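Local coordinates for secreted protein (Streptomyces lividans TK24, PDB 5LXZ) that probably acts as a copper-radical oxidase of the galactose oxidase-like AA5 family, holding copper at a site built from two tyrosines and two histidines, at residues G13-I18 against L472-S477; Y57-W62 against E234-V239; G111-V116 against K217-G222; R384-K389 against P393-G398. The protein carries 1 engineered substitution. All blocks are in the same frame, centred on the assembly; numbering follows the deposited sequence.

Contact 1: residues G13-I18 against L472-S477; sequences GKWEII and LMFFGS
W15 and F474 both turn CG anti to their own carbonyl carbon, beside the backbone N (chi1 -67° and -78°), and these rotations carry the two aromatic groups across to one another from strands that do not pair. They meet as a T-shaped stack. The benzo edge of the W15 indole, made by CZ3 and CH2, is directed at one face of the F474 ring; the six-membered rings have centroids 4.8 Å apart and planes inclined at 65°. W15 CH2 sits over the centre of the phenyl ring, 3.5 Å from F474 CE1, while W15 CZ3 lies 3.5 Å from F474 CD1 nearer the rim. The two side chains cross at about a right angle, and this single pair accounts for nearly all of the 97 Å² buried between the segments. At the pyrrole side of the indole, NE1 donates to A452 O, a bond that should fix the rotation of the ring system and hold its far edge against F474. Y499 adds a further inclined ring beside W15, and L419 and S421 of the neighbouring blade pack against F474. In the four-stranded blade of this propeller, strand 496-500 lies between 14-18 and 472-476 and pairs antiparallel with both, so the stack bridges over it: the N-terminal strand fills the outer edge of a blade otherwise formed from late in the sequence.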
loop_
_atom_site.group_PDB
_atom_site.type_symbol
_atom_site.label_atom_id
_atom_site.label_comp_id
_atom_site.label_asym_id
_atom_site.label_seq_id
_atom_site.Cartn_x
_atom_site.Cartn_y
_atom_site.Cartn_z
ATOM N N GLY A 13 -19.942 6.140 -17.097
ATOM C CA GLY A 13 -19.119 7.269 -16.700
ATOM C C GLY A 13 -18.145 7.710 -17.764
ATOM O O GLY A 13 -18.297 7.378 -18.940
ATOM N N LYS A 14 -17.131 8.461 -17.351
ATOM C CA LYS A 14 -16.199 9.088 -18.296
ATOM C C LYS A 14 -14.879 9.379 -17.614
ATOM O O LYS A 14 -14.889 9.821 -16.460
ATOM C CB LYS A 14 -16.773 10.412 -18.829
ATOM C CG LYS A 14 -15.815 11.094 -19.803
ATOM C CD LYS A 14 -16.404 12.197 -20.680
ATOM C CE LYS A 14 -15.276 13.016 -21.308
ATOM N NZ LYS A 14 -14.393 12.236 -22.231
ATOM N N TRP A 15 -13.795 9.141 -18.321
ATOM C CA TRP A 15 -12.440 9.453 -17.862
ATOM C C TRP A 15 -11.923 10.685 -18.555
ATOM O O TRP A 15 -12.220 10.905 -19.759
ATOM C CB TRP A 15 -11.503 8.297 -18.217
ATOM C CG TRP A 15 -11.772 7.029 -17.479
ATOM C CD1 TRP A 15 -12.648 6.049 -17.791
ATOM C CD2 TRP A 15 -11.136 6.622 -16.279
ATOM N NE1 TRP A 15 -12.601 5.018 -16.865
ATOM C CE2 TRP A 15 -11.663 5.361 -15.914
ATOM C CE3 TRP A 15 -10.151 7.202 -15.485
ATOM C CZ2 TRP A 15 -11.213 4.675 -14.780
ATOM C CZ3 TRP A 15 -9.688 6.502 -14.383
ATOM C CH2 TRP A 15 -10.218 5.267 -14.048
ATOM N N GLU A 16 -11.130 11.466 -17.850
ATOM C CA GLU A 16 -10.449 12.610 -18.455
ATOM C C GLU A 16 -9.034 12.664 -17.923
ATOM O O GLU A 16 -8.827 12.522 -16.724
ATOM C CB GLU A 16 -11.170 13.893 -18.089
ATOM C CG GLU A 16 -10.534 15.171 -18.655
ATOM C CD GLU A 16 -11.298 16.459 -18.351
ATOM O OE1 GLU A 16 -12.230 16.454 -17.517
ATOM O OE2 GLU A 16 -10.941 17.495 -18.956
ATOM N N ILE A 17 -8.076 12.884 -18.796
ATOM C CA ILE A 17 -6.705 13.174 -18.414
ATOM C C ILE A 17 -6.586 14.643 -18.016
ATOM O O ILE A 17 -7.050 15.538 -18.727
ATOM C CB ILE A 17 -5.749 12.853 -19.583
ATOM C CG1 ILE A 17 -5.770 11.348 -19.872
ATOM C CG2 ILE A 17 -4.334 13.337 -19.272
ATOM C CD1 ILE A 17 -5.158 10.923 -21.196
ATOM N N ILE A 18 -5.888 14.854 -16.904
ATOM C CA ILE A 18 -5.288 16.129 -16.557
ATOM C C ILE A 18 -3.769 15.980 -16.606
ATOM O O ILE A 18 -3.185 15.077 -15.986
ATOM C CB ILE A 18 -5.666 16.559 -15.142
ATOM C CG1 ILE A 18 -7.095 17.037 -15.147
ATOM C CG2 ILE A 18 -4.729 17.662 -14.657
ATOM C CD1 ILE A 18 -8.082 15.908 -15.094
ATOM N N LEU A 472 -13.190 10.557 -8.927
ATOM C CA LEU A 472 -11.989 9.867 -8.425
ATOM C C LEU A 472 -10.774 10.257 -9.215
ATOM O O LEU A 472 -10.817 10.382 -10.445
ATOM C CB LEU A 472 -12.183 8.380 -8.474
ATOM C CG LEU A 472 -13.303 7.906 -7.557
ATOM C CD1 LEU A 472 -14.580 7.596 -8.359
ATOM C CD2 LEU A 472 -12.898 6.701 -6.737
ATOM N N MET A 473 -9.655 10.414 -8.512
ATOM C CA MET A 473 -8.387 10.730 -9.146
ATOM C C MET A 473 -7.532 9.480 -9.166
ATOM O O MET A 473 -7.451 8.758 -8.164
ATOM C CB MET A 473 -7.674 11.848 -8.405
ATOM C CG MET A 473 -6.403 12.312 -9.055
ATOM S SD MET A 473 -4.932 11.391 -8.605
ATOM C CE MET A 473 -4.673 12.052 -6.959
ATOM N N PHE A 474 -6.881 9.250 -10.301
ATOM C CA PHE A 474 -5.973 8.143 -10.509
ATOM C C PHE A 474 -4.605 8.684 -10.847
ATOM O O PHE A 474 -4.453 9.660 -11.581
ATOM C CB PHE A 474 -6.484 7.262 -11.648
ATOM C CG PHE A 474 -7.599 6.347 -11.236
ATOM C CD1 PHE A 474 -8.893 6.856 -10.993
ATOM C CD2 PHE A 474 -7.400 4.972 -11.098
ATOM C CE1 PHE A 474 -9.946 6.018 -10.595
ATOM C CE2 PHE A 474 -8.455 4.154 -10.731
ATOM C CZ PHE A 474 -9.710 4.659 -10.446
ATOM N N PHE A 475 -3.557 8.066 -10.280
ATOM C CA PHE A 475 -2.199 8.556 -10.459
ATOM C C PHE A 475 -1.210 7.432 -10.631
ATOM O O PHE A 475 -1.484 6.277 -10.311
ATOM C CB PHE A 475 -1.768 9.398 -9.242
ATOM C CG PHE A 475 -1.690 8.605 -7.974
ATOM C CD1 PHE A 475 -0.504 7.952 -7.611
ATOM C CD2 PHE A 475 -2.781 8.495 -7.128
ATOM C CE1 PHE A 475 -0.415 7.204 -6.443
ATOM C CE2 PHE A 475 -2.689 7.742 -5.959
ATOM C CZ PHE A 475 -1.504 7.101 -5.631
ATOM N N GLY A 476 -0.016 7.788 -11.079
ATOM C CA GLY A 476 1.116 6.917 -11.084
ATOM C C GLY A 476 1.224 6.007 -12.268
ATOM O O GLY A 476 0.541 6.220 -13.273
ATOM N N SER A 477 2.136 5.042 -12.126
ATOM C CA SER A 477 2.424 3.879 -12.975
ATOM C C SER A 477 3.845 3.878 -13.442
ATOM O O SER A 477 4.295 4.808 -14.138
ATOM C CB SER A 477 1.521 3.733 -14.194
ATOM O OG SER A 477 1.694 2.403 -14.660
#

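Contact 2: residues Y57-W62 against E234-V239; sequences YDTRIW and EKYIKV
E234 reaches over I61 with almost its whole length, CG turned anti to its carbonyl carbon (chi1 -63°) and the chain extended beyond. Its CB starts the contact, 3.3 Å from I61 CD1, a tight approach between carbons. The next atom, E234 CG, is 3.4 Å from the same methyl, and the carboxylate carbon CD follows at 3.5 Å, so the I61 CD1 methyl meets CB, CG and CD in turn where the two side chains cross at a slant. At the tip the oxygens diverge: OE2 comes within 3.9 Å of I61 CG2 and forms a salt bridge with K38, while OE1 does so with K70, which lies on the strand beside I61. The packing spans two adjacent blades of the beta-propeller, strand 58-62 belonging to one and strand 235-238 being the outer strand of the next. E234 stands just before that outer strand in a G1 beta bulge, where it and K235 both face D230. Two residues on, Y236 sends its ring toward T59 from the opposite direction. Its hydroxyl OH hydrogen-bonds T59 OG1 at 2.7 Å, in the plane of the ring, and T59 CG2 stands 3.3 Å from the same OH. T59 OG1 is also hydrogen-bonded to T74 OG1. On the other side of strand 58-62, R60 grips D58 end-on, NH1 and NH2 both reaching OD1, with 3.0 Å between R60 NH2 and D58 OD1.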
loop_
_atom_site.group_PDB
_atom_site.type_symbol
_atom_site.label_atom_id
_atom_site.label_comp_id
_atom_site.label_asym_id
_atom_site.label_seq_id
_atom_site.Cartn_x
_atom_site.Cartn_y
_atom_site.Cartn_z
ATOM N N TYR A 57 13.561 15.788 -3.830
ATOM C CA TYR A 57 12.360 15.156 -3.267
ATOM C C TYR A 57 11.180 16.055 -3.506
ATOM O O TYR A 57 11.257 17.265 -3.306
ATOM C CB TYR A 57 12.498 14.966 -1.757
ATOM C CG TYR A 57 13.754 14.274 -1.331
ATOM C CD1 TYR A 57 14.257 13.182 -2.008
ATOM C CD2 TYR A 57 14.460 14.768 -0.238
ATOM C CE1 TYR A 57 15.441 12.590 -1.608
ATOM C CE2 TYR A 57 15.595 14.151 0.187
ATOM C CZ TYR A 57 16.090 13.071 -0.482
ATOM O OH TYR A 57 17.249 12.422 -0.092
ATOM N N ASP A 58 10.075 15.482 -3.976
ATOM C CA ASP A 58 8.957 16.268 -4.403
ATOM C C ASP A 58 7.623 15.836 -3.754
ATOM O O ASP A 58 7.345 14.640 -3.602
ATOM C CB ASP A 58 8.819 16.156 -5.937
ATOM C CG ASP A 58 9.832 17.039 -6.674
ATOM O OD1 ASP A 58 9.569 18.245 -6.842
ATOM O OD2 ASP A 58 10.867 16.523 -7.076
ATOM N N THR A 59 6.830 16.827 -3.423
ATOM C CA THR A 59 5.455 16.702 -2.989
ATOM C C THR A 59 4.653 17.799 -3.651
ATOM O O THR A 59 5.166 18.911 -3.869
ATOM C CB THR A 59 5.355 16.864 -1.453
ATOM O OG1 THR A 59 6.099 15.818 -0.844
ATOM C CG2 THR A 59 3.912 16.832 -0.948
ATOM N N ARG A 60 3.393 17.495 -3.979
ATOM C CA ARG A 60 2.419 18.487 -4.387
ATOM C C ARG A 60 1.184 18.486 -3.530
ATOM O O ARG A 60 0.823 17.470 -2.958
ATOM C CB ARG A 60 1.995 18.282 -5.838
ATOM C CG ARG A 60 3.133 18.127 -6.839
ATOM C CD ARG A 60 3.896 19.412 -7.043
ATOM N NE ARG A 60 5.015 19.136 -7.949
ATOM C CZ ARG A 60 6.301 18.989 -7.631
ATOM N NH1 ARG A 60 6.752 19.153 -6.401
ATOM N NH2 ARG A 60 7.183 18.693 -8.585
ATOM N N ILE A 61 0.511 19.626 -3.460
ATOM C CA ILE A 61 -0.874 19.726 -3.006
ATOM C C ILE A 61 -1.710 20.195 -4.167
ATOM O O ILE A 61 -1.400 21.238 -4.790
ATOM C CB ILE A 61 -1.010 20.708 -1.861
ATOM C CG1 ILE A 61 -0.355 20.118 -0.642
ATOM C CG2 ILE A 61 -2.495 21.062 -1.606
ATOM C CD1 ILE A 61 -0.348 21.051 0.519
ATOM N N TRP A 62 -2.753 19.431 -4.483
ATOM C CA TRP A 62 -3.622 19.694 -5.598
ATOM C C TRP A 62 -4.996 20.005 -5.058
ATOM O O TRP A 62 -5.529 19.269 -4.221
ATOM C CB TRP A 62 -3.664 18.484 -6.507
ATOM C CG TRP A 62 -4.690 18.527 -7.593
ATOM C CD1 TRP A 62 -4.838 19.487 -8.556
ATOM C CD2 TRP A 62 -5.698 17.549 -7.849
ATOM N NE1 TRP A 62 -5.894 19.172 -9.393
ATOM C CE2 TRP A 62 -6.429 17.978 -8.990
ATOM C CE3 TRP A 62 -6.074 16.357 -7.206
ATOM C CZ2 TRP A 62 -7.522 17.254 -9.505
ATOM C CZ3 TRP A 62 -7.155 15.638 -7.716
ATOM C CH2 TRP A 62 -7.855 16.081 -8.853
ATOM N N GLU A 234 -0.060 22.985 5.475
ATOM C CA GLU A 234 0.495 22.407 4.268
ATOM C C GLU A 234 1.991 22.191 4.375
ATOM O O GLU A 234 2.747 22.525 3.473
ATOM C CB GLU A 234 0.039 23.196 3.050
ATOM C CG GLU A 234 -1.473 23.128 2.908
ATOM C CD GLU A 234 -2.030 23.836 1.683
ATOM O OE1 GLU A 234 -1.301 24.648 1.070
ATOM O OE2 GLU A 234 -3.198 23.547 1.351
ATOM N N LYS A 235 2.423 21.587 5.480
ATOM C CA LYS A 235 3.824 21.293 5.661
ATOM C C LYS A 235 4.052 20.001 6.435
ATOM O O LYS A 235 3.179 19.547 7.202
ATOM C CB LYS A 235 4.553 22.481 6.315
ATOM C CG LYS A 235 4.198 22.818 7.715
ATOM C CD LYS A 235 5.087 23.998 8.172
ATOM C CE LYS A 235 4.363 25.001 9.038
ATOM N NZ LYS A 235 4.000 24.399 10.340
ATOM N N TYR A 236 5.206 19.402 6.218
ATOM C CA TYR A 236 5.634 18.249 6.984
ATOM C C TYR A 236 6.235 18.728 8.301
ATOM O O TYR A 236 7.112 19.616 8.291
ATOM C CB TYR A 236 6.691 17.462 6.235
ATOM C CG TYR A 236 6.202 16.805 4.979
ATOM C CD1 TYR A 236 5.585 15.556 5.014
ATOM C CD2 TYR A 236 6.441 17.375 3.737
ATOM C CE1 TYR A 236 5.186 14.944 3.854
ATOM C CE2 TYR A 236 6.085 16.743 2.566
ATOM C CZ TYR A 236 5.451 15.514 2.641
ATOM O OH TYR A 236 5.041 14.849 1.484
ATOM N N ILE A 237 5.772 18.171 9.402
ATOM C CA ILE A 237 6.292 18.518 10.735
ATOM C C ILE A 237 7.065 17.315 11.278
ATOM O O ILE A 237 6.499 16.219 11.433
ATOM C CB ILE A 237 5.163 18.892 11.682
ATOM C CG1 ILE A 237 4.316 20.035 11.098
ATOM C CG2 ILE A 237 5.773 19.254 13.057
ATOM C CD1 ILE A 237 3.172 20.459 11.964
ATOM N N LYS A 238 8.343 17.482 11.576
ATOM C CA LYS A 238 9.151 16.396 12.055
ATOM C C LYS A 238 8.664 15.949 13.436
ATOM O O LYS A 238 8.368 16.789 14.301
ATOM C CB LYS A 238 10.617 16.845 12.173
ATOM C CG LYS A 238 11.573 15.733 12.559
ATOM C CD LYS A 238 13.022 16.155 12.296
ATOM C CE LYS A 238 13.982 14.985 12.299
ATOM N NZ LYS A 238 14.125 14.366 13.641
ATOM N N VAL A 239 8.515 14.642 13.614
ATOM C CA VAL A 239 8.246 14.032 14.897
ATOM C C VAL A 239 9.342 13.050 15.216
ATOM O O VAL A 239 10.291 12.908 14.460
ATOM C CB VAL A 239 6.815 13.397 14.928
ATOM C CG1 VAL A 239 5.762 14.489 14.728
ATOM C CG2 VAL A 239 6.655 12.205 13.971
#

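Contact 3: residues G111-V116 against K217-G222; sequences GGLMVV and KKDFQG
Segments 111-116 and 217-222 start out almost parallel, 6° apart over G111-L113 and K217-D219, yet L113 CA and D219 CA stay 7.1 Å apart and no direct backbone bond joins the two. One water fills the gap instead, accepting from L113 N and donating to K218 O, each at 2.9 Å. K217 runs its extended side chain across G111, with CG 3.7 Å from G111 O and CE 3.7 Å from G111 N. Beyond that peptide its NZ is held by the carbonyl oxygens of K109 and D106 and by the hydroxyl of Y175. The contact lies where the beta-barrel domain, to which strand 111-118 belongs, meets the propeller blade in which 218-222 runs as a weakly bonded strand beside 91-102. Farther along, L113 CD1 packs obliquely on the carboxylate of D219, 3.4 Å from OD1 and 3.5 Å from CG. With CG anti to its backbone N (chi1 178°), D219 lays its carboxylate beside that methyl, and its oxygens take separate salt bridges, OD1 to R173 of the barrel and OD2 to R99 of the blade. The D219 side chain lies about 9 Å from a bound copper. F220 meets Y248, a ligand of the tyrosine-histidine copper site, edge-to-face.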
loop_
_atom_site.group_PDB
_atom_site.type_symbol
_atom_site.label_atom_id
_atom_site.label_comp_id
_atom_site.label_asym_id
_atom_site.label_seq_id
_atom_site.Cartn_x
_atom_site.Cartn_y
_atom_site.Cartn_z
ATOM N N GLY A 111 20.148 -11.859 -10.199
ATOM C CA GLY A 111 21.142 -11.499 -9.201
ATOM C C GLY A 111 20.699 -10.390 -8.299
ATOM O O GLY A 111 19.589 -9.916 -8.388
ATOM N N GLY A 112 21.579 -10.016 -7.398
ATOM C CA GLY A 112 21.315 -9.018 -6.406
ATOM C C GLY A 112 22.256 -9.121 -5.236
ATOM O O GLY A 112 23.250 -9.853 -5.311
ATOM N N LEU A 113 21.956 -8.423 -4.149
ATOM C CA LEU A 113 22.861 -8.420 -3.001
ATOM C C LEU A 113 22.625 -9.585 -2.054
ATOM O O LEU A 113 21.495 -9.876 -1.675
ATOM C CB LEU A 113 22.836 -7.096 -2.247
ATOM C CG LEU A 113 23.301 -5.910 -3.087
ATOM C CD1 LEU A 113 23.153 -4.643 -2.274
ATOM C CD2 LEU A 113 24.726 -6.077 -3.580
ATOM N N MET A 114 23.708 -10.283 -1.735
ATOM C CA MET A 114 23.730 -11.265 -0.667
ATOM C C MET A 114 24.307 -10.635 0.583
ATOM O O MET A 114 25.394 -10.017 0.530
ATOM C CB MET A 114 24.634 -12.421 -1.097
ATOM C CG MET A 114 24.717 -13.598 -0.145
ATOM S SD MET A 114 23.176 -14.517 -0.026
ATOM C CE MET A 114 22.923 -15.050 -1.709
ATOM N N VAL A 115 23.605 -10.763 1.706
ATOM C CA VAL A 115 24.134 -10.290 2.987
ATOM C C VAL A 115 24.744 -11.493 3.651
ATOM O O VAL A 115 24.045 -12.377 4.109
ATOM C CB VAL A 115 23.064 -9.660 3.862
ATOM C CG1 VAL A 115 23.668 -9.209 5.202
ATOM C CG2 VAL A 115 22.420 -8.527 3.103
ATOM N N VAL A 116 26.074 -11.543 3.731
ATOM C CA VAL A 116 26.727 -12.674 4.347
ATOM C C VAL A 116 26.851 -12.385 5.834
ATOM O O VAL A 116 27.258 -11.282 6.220
ATOM C CB VAL A 116 28.105 -12.962 3.717
ATOM C CG1 VAL A 116 28.723 -14.223 4.300
ATOM C CG2 VAL A 116 28.033 -12.990 2.184
ATOM N N LYS A 217 16.885 -5.415 -10.500
ATOM C CA LYS A 217 17.860 -5.498 -9.409
ATOM C C LYS A 217 18.132 -4.153 -8.777
ATOM O O LYS A 217 18.603 -3.234 -9.459
ATOM C CB LYS A 217 19.200 -6.000 -9.949
ATOM C CG LYS A 217 19.115 -7.217 -10.806
ATOM C CD LYS A 217 20.491 -7.604 -11.326
ATOM C CE LYS A 217 20.395 -8.781 -12.241
ATOM N NZ LYS A 217 21.681 -8.932 -13.014
ATOM N N LYS A 218 17.944 -4.076 -7.465
ATOM C CA LYS A 218 18.004 -2.808 -6.742
ATOM C C LYS A 218 18.677 -3.020 -5.366
ATOM O O LYS A 218 18.587 -4.122 -4.815
ATOM C CB LYS A 218 16.579 -2.305 -6.563
ATOM C CG LYS A 218 16.343 -0.935 -7.181
ATOM N N ASP A 219 19.412 -1.998 -4.891
ATOM C CA ASP A 219 20.016 -1.934 -3.527
ATOM C C ASP A 219 19.137 -0.943 -2.753
ATOM O O ASP A 219 19.431 0.247 -2.688
ATOM C CB ASP A 219 21.477 -1.469 -3.617
ATOM C CG ASP A 219 22.160 -1.324 -2.249
ATOM O OD1 ASP A 219 21.600 -1.802 -1.230
ATOM O OD2 ASP A 219 23.268 -0.716 -2.201
ATOM N N PHE A 220 18.206 -1.484 -2.012
ATOM C CA PHE A 220 17.104 -0.728 -1.531
ATOM C C PHE A 220 17.115 -0.658 0.019
ATOM O O PHE A 220 17.000 -1.699 0.638
ATOM C CB PHE A 220 15.914 -1.467 -2.101
ATOM C CG PHE A 220 14.591 -0.856 -1.773
ATOM C CD1 PHE A 220 14.461 0.490 -1.655
ATOM C CD2 PHE A 220 13.462 -1.661 -1.648
ATOM C CE1 PHE A 220 13.234 1.062 -1.371
ATOM C CE2 PHE A 220 12.238 -1.104 -1.342
ATOM C CZ PHE A 220 12.118 0.258 -1.214
ATOM N N GLN A 221 17.243 0.545 0.625
ATOM C CA GLN A 221 17.562 0.698 2.042
ATOM C C GLN A 221 16.591 1.675 2.692
ATOM O O GLN A 221 16.327 2.715 2.094
ATOM C CB GLN A 221 18.943 1.311 2.173
ATOM C CG GLN A 221 20.071 0.415 1.609
ATOM C CD GLN A 221 21.433 1.105 1.597
ATOM O OE1 GLN A 221 21.559 2.295 1.782
ATOM N NE2 GLN A 221 22.460 0.333 1.366
ATOM N N GLY A 222 16.149 1.353 3.895
ATOM C CA GLY A 222 15.139 2.165 4.613
ATOM C C GLY A 222 15.723 3.244 5.479
ATOM O O GLY A 222 16.908 3.219 5.834
HETATM O O HOH W 1 19.482 -6.854 -4.449
#

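Contact 4: residues R384-K389 against P393-G398; sequences RIADLK and PKFVDG
A386 sets its methyl over the face of the F395 ring in a CH-pi contact within the beta hairpin that forms the two outer strands of one propeller blade, 383-387 and 395-397. F395, its CG anti to the carbonyl carbon (chi1 -76°), lays its ring beneath that methyl: A386 CB lies 3.6 Å from the ring centroid and only 10° off the ring normal, while the backbone of R384 and I385 borders the ring at its edge. R384 CB also touches F395 CD1, at 3.7 Å. Beside this pair, I385 and V396 form an antiparallel hydrogen-bonded pair, I385 N to V396 O at 2.8 Å and V396 N to I385 O at 2.9 Å. Toward the turn the strands part and water takes over. One water lies among I385 O, D387 N and K394 O; a second accepts from K394 N at 3.0 Å and lies beside D387 O. Past it, P393 CB packs on L388 CD2. In the outer shell, F310 of the neighbouring blade meets both F395 and L388. The bent side chain of R384 leads away to the carbonyl oxygens of S344, D345, M348 and G369, which tie down its guanidinium, and D397 is held by K382 and S344. Where strand 383-387 gives out, D387 makes an Asx turn: its OD1 accepts from K389 N at 2.9 Å, on the anti side and 25° out of the carboxylate plane.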
loop_
_atom_site.group_PDB
_atom_site.type_symbol
_atom_site.label_atom_id
_atom_site.label_comp_id
_atom_site.label_asym_id
_atom_site.label_seq_id
_atom_site.Cartn_x
_atom_site.Cartn_y
_atom_site.Cartn_z
ATOM N N ARG A 384 -11.524 -12.434 -3.692
ATOM C CA ARG A 384 -11.730 -13.356 -2.571
ATOM C C ARG A 384 -12.316 -12.539 -1.442
ATOM O O ARG A 384 -11.742 -11.516 -1.102
ATOM C CB ARG A 384 -10.450 -14.060 -2.175
ATOM C CG ARG A 384 -9.683 -14.717 -3.323
ATOM C CD ARG A 384 -8.862 -13.737 -4.156
ATOM N NE ARG A 384 -7.494 -14.186 -4.387
ATOM C CZ ARG A 384 -6.562 -13.408 -4.899
ATOM N NH1 ARG A 384 -6.880 -12.208 -5.356
ATOM N NH2 ARG A 384 -5.290 -13.807 -4.945
ATOM N N ILE A 385 -13.396 -13.004 -0.832
ATOM C CA ILE A 385 -14.128 -12.222 0.142
ATOM C C ILE A 385 -14.187 -12.989 1.440
ATOM O O ILE A 385 -14.568 -14.171 1.424
ATOM C CB ILE A 385 -15.538 -11.933 -0.342
ATOM C CG1 ILE A 385 -15.505 -11.161 -1.657
ATOM C CG2 ILE A 385 -16.282 -11.169 0.727
ATOM C CD1 ILE A 385 -16.841 -10.980 -2.342
ATOM N N ALA A 386 -13.782 -12.350 2.544
ATOM C CA ALA A 386 -13.873 -12.940 3.866
ATOM C C ALA A 386 -14.840 -12.142 4.690
ATOM O O ALA A 386 -14.723 -10.930 4.766
ATOM C CB ALA A 386 -12.542 -12.996 4.552
ATOM N N ASP A 387 -15.773 -12.821 5.341
ATOM C CA ASP A 387 -16.738 -12.228 6.260
ATOM C C ASP A 387 -16.288 -12.451 7.700
ATOM O O ASP A 387 -16.403 -13.583 8.233
ATOM C CB ASP A 387 -18.124 -12.840 6.047
ATOM C CG ASP A 387 -19.191 -12.213 6.944
ATOM O OD1 ASP A 387 -18.878 -11.578 7.939
ATOM O OD2 ASP A 387 -20.377 -12.411 6.559
ATOM N N LEU A 388 -15.759 -11.435 8.335
ATOM C CA LEU A 388 -15.195 -11.615 9.643
ATOM C C LEU A 388 -16.197 -11.600 10.781
ATOM O O LEU A 388 -15.793 -11.727 11.942
ATOM C CB LEU A 388 -14.109 -10.608 9.876
ATOM C CG LEU A 388 -12.968 -10.578 8.907
ATOM C CD1 LEU A 388 -11.817 -9.804 9.474
ATOM C CD2 LEU A 388 -12.538 -11.957 8.436
ATOM N N LYS A 389 -17.478 -11.452 10.464
ATOM C CA LYS A 389 -18.520 -11.665 11.482
ATOM C C LYS A 389 -18.823 -13.139 11.704
ATOM O O LYS A 389 -19.410 -13.483 12.725
ATOM C CB LYS A 389 -19.773 -10.811 11.165
ATOM C CG LYS A 389 -19.542 -9.386 11.681
ATOM C CD LYS A 389 -20.711 -8.413 11.729
ATOM C CE LYS A 389 -20.283 -7.157 12.483
ATOM N NZ LYS A 389 -21.334 -6.118 12.482
ATOM N N PRO A 393 -14.477 -17.792 10.185
ATOM C CA PRO A 393 -14.348 -17.014 8.952
ATOM C C PRO A 393 -13.526 -17.721 7.917
ATOM O O PRO A 393 -12.634 -18.502 8.266
ATOM C CB PRO A 393 -13.631 -15.751 9.407
ATOM C CG PRO A 393 -12.851 -16.183 10.585
ATOM C CD PRO A 393 -13.725 -17.171 11.281
ATOM N N LYS A 394 -13.841 -17.446 6.656
ATOM C CA LYS A 394 -13.107 -18.006 5.550
ATOM C C LYS A 394 -13.265 -17.092 4.362
ATOM O O LYS A 394 -14.223 -16.297 4.291
ATOM C CB LYS A 394 -13.602 -19.401 5.184
ATOM C CG LYS A 394 -15.032 -19.421 4.694
ATOM C CD LYS A 394 -15.622 -20.809 4.474
ATOM C CE LYS A 394 -17.107 -20.698 4.130
ATOM N NZ LYS A 394 -17.829 -21.966 4.421
ATOM N N PHE A 395 -12.316 -17.198 3.452
ATOM C CA PHE A 395 -12.437 -16.616 2.143
ATOM C C PHE A 395 -13.257 -17.517 1.219
ATOM O O PHE A 395 -13.099 -18.755 1.242
ATOM C CB PHE A 395 -11.092 -16.345 1.522
ATOM C CG PHE A 395 -10.403 -15.144 2.078
ATOM C CD1 PHE A 395 -10.630 -13.877 1.520
ATOM C CD2 PHE A 395 -9.498 -15.282 3.107
ATOM C CE1 PHE A 395 -9.974 -12.773 1.997
ATOM C CE2 PHE A 395 -8.848 -14.136 3.594
ATOM C CZ PHE A 395 -9.101 -12.922 3.020
ATOM N N VAL A 396 -14.083 -16.862 0.415
ATOM C CA VAL A 396 -14.800 -17.514 -0.697
ATOM C C VAL A 396 -14.592 -16.659 -1.903
ATOM O O VAL A 396 -14.486 -15.424 -1.792
ATOM C CB VAL A 396 -16.296 -17.704 -0.421
ATOM C CG1 VAL A 396 -16.499 -18.565 0.797
ATOM C CG2 VAL A 396 -16.995 -16.392 -0.222
ATOM N N ASP A 397 -14.520 -17.260 -3.081
ATOM C CA ASP A 397 -14.314 -16.473 -4.285
ATOM C C ASP A 397 -15.506 -15.559 -4.530
ATOM O O ASP A 397 -16.672 -15.952 -4.334
ATOM C CB ASP A 397 -14.119 -17.354 -5.537
ATOM C CG ASP A 397 -12.819 -18.097 -5.545
ATOM O OD1 ASP A 397 -12.003 -17.913 -4.618
ATOM O OD2 ASP A 397 -12.571 -18.886 -6.511
ATOM N N GLY A 398 -15.199 -14.335 -4.953
ATOM C CA GLY A 398 -16.199 -13.410 -5.488
ATOM C C GLY A 398 -16.164 -13.462 -7.006
ATOM O O GLY A 398 -15.626 -14.399 -7.623
HETATM O O HOH W 2 -16.477 -15.322 3.383
HETATM O O HOH W 3 -16.252 -15.748 6.513
#

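From the N terminus, strand 14-18 opens the longest loop, closed by contact 1 some 450 residues later when 472-477 arrives; there the N-terminal strand completes the last blade and so closes the propeller ring, and the loop encloses the other three contacts. Contact 2 opens next and closes at 234-239, joining two adjacent blades. Nested inside it, contact 3 closes the excursion through the beta-barrel domain, returning the chain to the blade whose outer strand serves contact 2. Contact 4 follows in series, a local hairpin on the far side of the chain's centre from contact 2. Contacts 1 and 2 touch directly, M473 CG lying 3.7 Å from W62 CZ3, where the closing blade packs on its neighbour.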